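Local coordinates for glycoside hydrolase family 88 protein (Bacteroides vulgatus, PDB 4Q88), which is of unknown function but belongs to glycoside hydrolase family 88 and is therefore probably a hydrolase acting on glycans, at residues T272-L283 with Y296-L307. Residues are numbered along the deposited sequence; the frame is centred on the assembly and turned at random.
Sequences TSGTALFTYGFL and YSPIVEKAWNYL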
loop_
_atom_site.group_PDB
_atom_site.type_symbol
_atom_site.label_atom_id
_atom_site.label_comp_id
_atom_site.label_asym_id
_atom_site.label_seq_id
_atom_site.Cartn_x
_atom_site.Cartn_y
_atom_site.Cartn_z
ATOM N N THR A 272 8.200 3.576 -10.484
ATOM C CA THR A 272 7.099 2.619 -10.644
ATOM C C THR A 272 6.202 2.434 -9.416
ATOM O O THR A 272 5.007 2.145 -9.577
ATOM C CB THR A 272 7.666 1.279 -11.089
ATOM O OG1 THR A 272 8.204 1.452 -12.411
ATOM C CG2 THR A 272 6.605 0.154 -11.082
ATOM N N SER A 273 6.778 2.428 -8.225
ATOM C CA SER A 273 6.003 1.989 -7.063
ATOM C C SER A 273 4.915 2.978 -6.719
ATOM O O SER A 273 3.767 2.579 -6.522
ATOM C CB SER A 273 6.881 1.683 -5.859
ATOM O OG SER A 273 7.640 2.816 -5.436
ATOM N N GLY A 274 5.221 4.272 -6.711
ATOM C CA GLY A 274 4.158 5.264 -6.537
ATOM C C GLY A 274 3.098 5.180 -7.624
ATOM O O GLY A 274 1.888 5.012 -7.363
ATOM N N THR A 275 3.574 5.147 -8.851
ATOM C CA THR A 275 2.719 5.028 -10.009
ATOM C C THR A 275 1.782 3.850 -9.873
ATOM O O THR A 275 0.597 3.998 -10.176
ATOM C CB THR A 275 3.551 4.912 -11.308
ATOM O OG1 THR A 275 4.414 6.072 -11.406
ATOM C CG2 THR A 275 2.707 4.809 -12.477
ATOM N N ALA A 276 2.293 2.699 -9.447
ATOM C CA ALA A 276 1.435 1.479 -9.426
ATOM C C ALA A 276 0.364 1.601 -8.342
ATOM O O ALA A 276 -0.804 1.238 -8.551
ATOM C CB ALA A 276 2.295 0.241 -9.172
ATOM N N LEU A 277 0.746 2.137 -7.192
ATOM C CA LEU A 277 -0.219 2.375 -6.105
ATOM C C LEU A 277 -1.308 3.356 -6.512
ATOM O O LEU A 277 -2.515 3.134 -6.237
ATOM C CB LEU A 277 0.473 2.823 -4.845
ATOM C CG LEU A 277 1.395 1.732 -4.231
ATOM C CD1 LEU A 277 2.382 2.414 -3.318
ATOM C CD2 LEU A 277 0.577 0.692 -3.514
ATOM N N PHE A 278 -0.905 4.425 -7.179
ATOM C CA PHE A 278 -1.904 5.390 -7.686
ATOM C C PHE A 278 -2.833 4.721 -8.703
ATOM O O PHE A 278 -4.037 4.928 -8.693
ATOM C CB PHE A 278 -1.252 6.578 -8.341
ATOM C CG PHE A 278 -0.450 7.474 -7.385
ATOM C CD1 PHE A 278 -0.948 7.824 -6.154
ATOM C CD2 PHE A 278 0.750 7.998 -7.789
ATOM C CE1 PHE A 278 -0.270 8.693 -5.320
ATOM C CE2 PHE A 278 1.473 8.829 -6.946
ATOM C CZ PHE A 278 0.971 9.166 -5.693
ATOM N N THR A 279 -2.256 3.938 -9.619
ATOM C CA THR A 279 -3.051 3.317 -10.664
ATOM C C THR A 279 -4.096 2.394 -10.035
ATOM O O THR A 279 -5.255 2.337 -10.503
ATOM C CB THR A 279 -2.127 2.573 -11.659
ATOM O OG1 THR A 279 -1.197 3.518 -12.216
ATOM C CG2 THR A 279 -2.930 1.935 -12.768
ATOM N N TYR A 280 -3.662 1.588 -9.051
ATOM C CA TYR A 280 -4.592 0.754 -8.301
ATOM C C TYR A 280 -5.720 1.563 -7.748
ATOM O O TYR A 280 -6.932 1.237 -7.899
ATOM C CB TYR A 280 -3.873 -0.010 -7.156
ATOM C CG TYR A 280 -4.844 -0.686 -6.210
ATOM C CD1 TYR A 280 -5.642 -1.764 -6.646
ATOM C CD2 TYR A 280 -5.046 -0.210 -4.918
ATOM C CE1 TYR A 280 -6.578 -2.356 -5.787
ATOM C CE2 TYR A 280 -6.004 -0.816 -4.062
ATOM C CZ TYR A 280 -6.734 -1.880 -4.496
ATOM O OH TYR A 280 -7.660 -2.454 -3.668
ATOM N N GLY A 281 -5.383 2.661 -7.095
ATOM C CA GLY A 281 -6.403 3.464 -6.443
ATOM C C GLY A 281 -7.389 4.074 -7.441
ATOM O O GLY A 281 -8.621 4.066 -7.193
ATOM N N PHE A 282 -6.888 4.542 -8.580
ATOM C CA PHE A 282 -7.760 5.169 -9.574
ATOM C C PHE A 282 -8.688 4.098 -10.196
ATOM O O PHE A 282 -9.873 4.294 -10.326
ATOM C CB PHE A 282 -6.930 5.811 -10.682
ATOM C CG PHE A 282 -6.312 7.148 -10.300
ATOM C CD1 PHE A 282 -7.113 8.213 -10.038
ATOM C CD2 PHE A 282 -4.958 7.333 -10.305
ATOM C CE1 PHE A 282 -6.597 9.459 -9.742
ATOM C CE2 PHE A 282 -4.432 8.592 -10.042
ATOM C CZ PHE A 282 -5.250 9.636 -9.730
ATOM N N LEU A 283 -8.112 2.955 -10.544
ATOM C CA LEU A 283 -8.923 1.865 -11.145
ATOM C C LEU A 283 -10.002 1.413 -10.139
ATOM O O LEU A 283 -11.171 1.253 -10.518
ATOM C CB LEU A 283 -8.021 0.723 -11.563
ATOM C CG LEU A 283 -7.144 0.965 -12.783
ATOM C CD1 LEU A 283 -6.071 -0.118 -12.798
ATOM C CD2 LEU A 283 -7.970 1.005 -14.081
ATOM N N TYR A 296 -11.357 10.309 -15.039
ATOM C CA TYR A 296 -10.179 9.557 -14.596
ATOM C C TYR A 296 -9.722 8.467 -15.534
ATOM O O TYR A 296 -8.625 7.981 -15.360
ATOM C CB TYR A 296 -10.344 9.026 -13.188
ATOM C CG TYR A 296 -10.387 10.166 -12.200
ATOM C CD1 TYR A 296 -9.220 10.825 -11.831
ATOM C CD2 TYR A 296 -11.574 10.628 -11.700
ATOM C CE1 TYR A 296 -9.254 11.925 -10.989
ATOM C CE2 TYR A 296 -11.619 11.702 -10.829
ATOM C CZ TYR A 296 -10.431 12.357 -10.492
ATOM O OH TYR A 296 -10.492 13.394 -9.628
ATOM N N SER A 297 -10.551 8.048 -16.499
ATOM C CA SER A 297 -10.105 6.959 -17.413
ATOM C C SER A 297 -8.837 7.376 -18.250
ATOM O O SER A 297 -7.936 6.607 -18.384
ATOM C CB SER A 297 -11.290 6.316 -18.216
ATOM O OG SER A 297 -12.228 5.592 -17.383
ATOM N N PRO A 298 -8.698 8.619 -18.702
ATOM C CA PRO A 298 -7.446 9.045 -19.352
ATOM C C PRO A 298 -6.175 8.967 -18.474
ATOM O O PRO A 298 -5.062 8.675 -18.947
ATOM C CB PRO A 298 -7.710 10.499 -19.728
ATOM C CG PRO A 298 -9.195 10.623 -19.743
ATOM C CD PRO A 298 -9.732 9.664 -18.743
ATOM N N ILE A 299 -6.349 9.257 -17.194
ATOM C CA ILE A 299 -5.234 9.162 -16.233
ATOM C C ILE A 299 -4.796 7.690 -16.128
ATOM O O ILE A 299 -3.589 7.371 -16.151
ATOM C CB ILE A 299 -5.683 9.683 -14.832
ATOM C CG1 ILE A 299 -6.222 11.091 -14.937
ATOM C CG2 ILE A 299 -4.585 9.559 -13.788
ATOM C CD1 ILE A 299 -5.271 12.151 -15.428
ATOM N N VAL A 300 -5.774 6.788 -15.972
ATOM C CA VAL A 300 -5.450 5.385 -15.821
ATOM C C VAL A 300 -4.901 4.808 -17.127
ATOM O O VAL A 300 -4.037 3.938 -17.085
ATOM C CB VAL A 300 -6.591 4.464 -15.277
ATOM C CG1 VAL A 300 -7.057 4.926 -13.918
ATOM C CG2 VAL A 300 -7.768 4.303 -16.182
ATOM N N GLU A 301 -5.366 5.285 -18.269
ATOM C CA GLU A 301 -4.829 4.730 -19.538
ATOM C C GLU A 301 -3.329 5.062 -19.664
ATOM O O GLU A 301 -2.533 4.194 -19.991
ATOM C CB GLU A 301 -5.591 5.227 -20.766
ATOM C CG GLU A 301 -7.037 4.720 -20.836
ATOM C CD GLU A 301 -7.192 3.216 -20.744
ATOM O OE1 GLU A 301 -6.372 2.478 -21.340
ATOM O OE2 GLU A 301 -8.147 2.752 -20.064
ATOM N N LYS A 302 -2.954 6.302 -19.356
ATOM C CA LYS A 302 -1.542 6.709 -19.436
ATOM C C LYS A 302 -0.696 5.972 -18.414
ATOM O O LYS A 302 0.434 5.562 -18.711
ATOM C CB LYS A 302 -1.397 8.214 -19.251
ATOM C CG LYS A 302 -2.063 9.040 -20.343
ATOM C CD LYS A 302 -2.118 10.522 -19.961
ATOM C CE LYS A 302 -2.623 11.393 -21.102
ATOM N NZ LYS A 302 -4.095 11.293 -21.336
ATOM N N ALA A 303 -1.226 5.825 -17.202
ATOM C CA ALA A 303 -0.502 5.138 -16.132
ATOM C C ALA A 303 -0.294 3.671 -16.402
ATOM O O ALA A 303 0.796 3.128 -16.215
ATOM C CB ALA A 303 -1.235 5.327 -14.805
ATOM N N TRP A 304 -1.373 3.011 -16.780
ATOM C CA TRP A 304 -1.311 1.572 -17.054
ATOM C C TRP A 304 -0.400 1.343 -18.261
ATOM O O TRP A 304 0.409 0.392 -18.247
ATOM C CB TRP A 304 -2.729 0.937 -17.219
ATOM C CG TRP A 304 -2.590 -0.480 -17.651
ATOM C CD1 TRP A 304 -2.847 -1.012 -18.904
ATOM C CD2 TRP A 304 -2.007 -1.535 -16.879
ATOM N NE1 TRP A 304 -2.488 -2.356 -18.922
ATOM C CE2 TRP A 304 -1.952 -2.691 -17.703
ATOM C CE3 TRP A 304 -1.544 -1.624 -15.573
ATOM C CZ2 TRP A 304 -1.432 -3.900 -17.247
ATOM C CZ3 TRP A 304 -1.030 -2.825 -15.114
ATOM C CH2 TRP A 304 -0.983 -3.958 -15.955
ATOM N N ASN A 305 -0.467 2.215 -19.257
ATOM C CA ASN A 305 0.409 2.063 -20.422
ATOM C C ASN A 305 1.888 2.161 -20.024
ATOM O O ASN A 305 2.723 1.354 -20.459
ATOM C CB ASN A 305 0.083 3.070 -21.527
ATOM C CG ASN A 305 1.008 2.900 -22.716
ATOM O OD1 ASN A 305 0.982 1.872 -23.386
ATOM N ND2 ASN A 305 1.894 3.856 -22.919
ATOM N N TYR A 306 2.196 3.089 -19.116
ATOM C CA TYR A 306 3.562 3.157 -18.563
ATOM C C TYR A 306 3.945 1.862 -17.838
ATOM O O TYR A 306 5.051 1.314 -18.030
ATOM C CB TYR A 306 3.725 4.347 -17.589
ATOM C CG TYR A 306 4.940 4.127 -16.696
ATOM C CD1 TYR A 306 6.190 4.497 -17.108
ATOM C CD2 TYR A 306 4.811 3.541 -15.434
ATOM C CE1 TYR A 306 7.292 4.300 -16.302
ATOM C CE2 TYR A 306 5.915 3.300 -14.624
ATOM C CZ TYR A 306 7.157 3.698 -15.076
ATOM O OH TYR A 306 8.254 3.453 -14.317
ATOM N N LEU A 307 3.049 1.369 -16.984
ATOM C CA LEU A 307 3.349 0.179 -16.211
ATOM C C LEU A 307 3.599 -1.031 -17.144
ATOM O O LEU A 307 4.498 -1.829 -16.872
ATOM C CB LEU A 307 2.222 -0.169 -15.256
ATOM C CG LEU A 307 2.096 0.853 -14.086
ATOM C CD1 LEU A 307 0.852 0.603 -13.272
ATOM C CD2 LEU A 307 3.325 0.756 -13.200
#
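The Phe282 ring takes Ile299 CG2 over one face as a CH-pi contact, the methyl 4.1 Å from the ring centroid. Beside it the Tyr296 ring lies nearly parallel (planes at 25°) but slid so far that the two barely overlap; Phe282 CE1 and Tyr296 CD1 meet at 3.6 Å. At the edge of the Tyr306 ring, near its plane, stands Thr272 OG1, which accepts a 2.8 Å hydrogen bond from Tyr306 OH and also bonds to Gly319 O. CG anti to the backbone N (chi1 161°) carries the Tyr306 ring across to helix 272-283; the Tyr306 and Thr275 side chains cross at about a right angle, Thr275 CG2 lying 3.8 Å from Tyr306 CD2. A phenylalanine in place of Tyr306 would probably leave Thr272 OG1 without its donor from the other helix. Leu307 is a knob in the hole formed by Thr272, Thr275, Ala276 and Thr279. Where the helices come close, Thr279 OG1 lies 3.2 Å from Ala303 CB, while Val300 CG1 packs 3.4 Å from Phe282 CB. These antiparallel neighbours, crossing at -144° with axes 9.7 Å apart, form a helical hairpin, consistent with the six-hairpin clan of this family. Its buried interface is chiefly apolar: Thr279 OG1 is satisfied by Thr275 O, which it meets from the opposite face to Thr279 N, and Thr272 OG1 by Tyr306 OH and Gly319 O.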